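UspA domain-containing protein (Pyrococcus horikoshii, PDB 2DUM) is of unknown function but belongs to the universal stress protein A family, whose members typically help cells withstand stress. Local coordinates at residues V36-V41 with R78-K83. Sequence-based numbering, arbitrary orientation.
Sequences VILLHV and RKLQEK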
# COMPACT_ATOMS: atom_id res chain seq x y z
N VAL A 36 -4.43 10.21 -12.79
CA VAL A 36 -3.10 9.79 -12.29
C VAL A 36 -1.93 10.82 -12.60
O VAL A 36 -1.76 11.27 -13.72
CB VAL A 36 -2.74 8.34 -12.73
CG1 VAL A 36 -3.45 8.06 -13.93
CG2 VAL A 36 -1.21 8.11 -12.94
N ILE A 37 -1.12 11.19 -11.64
CA ILE A 37 -0.04 12.03 -12.03
C ILE A 37 1.14 11.08 -12.12
O ILE A 37 1.54 10.43 -11.16
CB ILE A 37 0.21 13.03 -10.94
CG1 ILE A 37 -1.04 13.81 -10.69
CG2 ILE A 37 1.41 13.91 -11.18
CD1 ILE A 37 -1.24 13.97 -9.19
N LEU A 38 1.71 11.04 -13.27
CA LEU A 38 2.78 10.17 -13.51
C LEU A 38 4.08 10.93 -13.23
O LEU A 38 4.58 11.58 -14.12
CB LEU A 38 2.67 9.93 -14.97
CG LEU A 38 3.64 9.00 -15.58
CD1 LEU A 38 3.16 7.65 -15.04
CD2 LEU A 38 3.50 9.17 -17.13
N LEU A 39 4.63 10.88 -12.02
CA LEU A 39 5.85 11.66 -11.66
C LEU A 39 7.14 11.00 -12.05
O LEU A 39 7.20 9.80 -12.20
CB LEU A 39 5.91 11.83 -10.18
CG LEU A 39 6.91 12.84 -9.68
CD1 LEU A 39 6.94 13.99 -10.59
CD2 LEU A 39 6.52 13.36 -8.33
N HIS A 40 8.17 11.81 -12.27
CA HIS A 40 9.56 11.31 -12.49
C HIS A 40 10.56 12.27 -11.94
O HIS A 40 10.62 13.44 -12.39
CB HIS A 40 9.96 11.18 -13.94
CG HIS A 40 11.37 10.73 -14.13
ND1 HIS A 40 11.85 9.58 -13.55
CD2 HIS A 40 12.42 11.28 -14.80
CE1 HIS A 40 13.13 9.42 -13.89
NE2 HIS A 40 13.50 10.44 -14.64
N VAL A 41 11.34 11.80 -10.98
CA VAL A 41 12.16 12.74 -10.31
C VAL A 41 13.48 12.41 -10.77
O VAL A 41 14.02 11.44 -10.35
CB VAL A 41 12.23 12.51 -8.84
CG1 VAL A 41 12.88 13.70 -8.19
CG2 VAL A 41 10.91 12.32 -8.35
N ARG A 78 10.39 12.95 -22.94
CA ARG A 78 10.47 12.04 -24.08
C ARG A 78 9.60 10.85 -23.72
O ARG A 78 8.42 10.76 -24.10
CB ARG A 78 11.95 11.59 -24.34
CG ARG A 78 12.59 11.56 -25.82
CD ARG A 78 11.61 11.20 -26.91
NE ARG A 78 10.70 12.35 -27.18
CZ ARG A 78 9.37 12.30 -27.48
NH1 ARG A 78 8.69 11.12 -27.56
NH2 ARG A 78 8.69 13.46 -27.69
N LYS A 79 10.19 9.96 -22.93
CA LYS A 79 9.56 8.68 -22.59
C LYS A 79 8.35 8.86 -21.69
O LYS A 79 7.53 7.96 -21.56
CB LYS A 79 10.57 7.69 -21.96
CG LYS A 79 11.89 8.24 -21.49
CD LYS A 79 12.74 7.05 -21.04
CE LYS A 79 14.18 7.46 -20.75
NZ LYS A 79 14.65 8.51 -21.74
N LEU A 80 8.26 10.04 -21.09
CA LEU A 80 7.38 10.28 -20.00
C LEU A 80 6.19 10.69 -20.67
O LEU A 80 5.17 10.11 -20.51
CB LEU A 80 7.89 11.45 -19.17
CG LEU A 80 7.50 11.58 -17.70
CD1 LEU A 80 6.46 12.63 -17.54
CD2 LEU A 80 7.01 10.25 -17.17
N GLN A 81 6.34 11.70 -21.49
CA GLN A 81 5.15 12.26 -22.03
C GLN A 81 4.62 11.35 -23.13
O GLN A 81 3.50 11.48 -23.61
CB GLN A 81 5.28 13.76 -22.39
CG GLN A 81 3.88 14.53 -22.32
CD GLN A 81 2.82 14.13 -23.49
OE1 GLN A 81 3.00 14.49 -24.70
NE2 GLN A 81 1.72 13.39 -23.09
N GLU A 82 5.34 10.32 -23.47
CA GLU A 82 4.65 9.40 -24.29
C GLU A 82 4.09 8.18 -23.51
O GLU A 82 3.10 7.62 -23.92
CB GLU A 82 5.47 9.10 -25.55
CG GLU A 82 6.78 8.29 -25.28
CD GLU A 82 6.53 6.75 -25.25
OE1 GLU A 82 7.00 6.02 -26.19
OE2 GLU A 82 5.84 6.28 -24.29
N LYS A 83 4.69 7.81 -22.37
CA LYS A 83 4.20 6.74 -21.46
C LYS A 83 3.04 7.29 -20.66
O LYS A 83 2.43 6.62 -19.87
CB LYS A 83 5.35 6.34 -20.50
CG LYS A 83 5.07 5.35 -19.39
CD LYS A 83 6.24 5.27 -18.35
CE LYS A 83 5.97 4.29 -17.04
NZ LYS A 83 7.12 3.58 -16.16
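Leu38 and Leu80 carry this contact, their side chains lying alongside each other and pointing opposite ways, with Leu38 CD2 3.7 Å from Leu80 CD2. In Leu38 an anti first torsion (chi1 -178°) carries CG and its methyls out from the strand toward the helix, where CD2 meets Leu80. Leu38 CD2 also packs against the helix backbone, 3.9 Å from Lys83 O. Leu80 CD2 comes to 4.5 Å from His40 CB, a marginal contact. Leucine suits both places because its forked apolar end fills the layer between helix and sheet, where both residues are buried. Strand 35-43 and helix 69-90 run nearly antiparallel here, their local axes 9.7 Å apart, as in the helix-on-sheet layering of a parallel alpha/beta fold. Leu80 reaches on to Thr98 and Ile100 of strand 95-103, and Leu38 to Phe10 of strand 7-11, which spreads the apolar layer over neighbouring strands. The polar ends of His40 and Lys83, buried here, are satisfied by Thr12, whose carbonyl O bonds His40 ND1 and whose OG1 bonds Lys83 NZ, while Phe14 meets the His40 ring edge-to-face. With no hydrogen bond between the two segments, what holds them together is mainly the burial of apolar side chains.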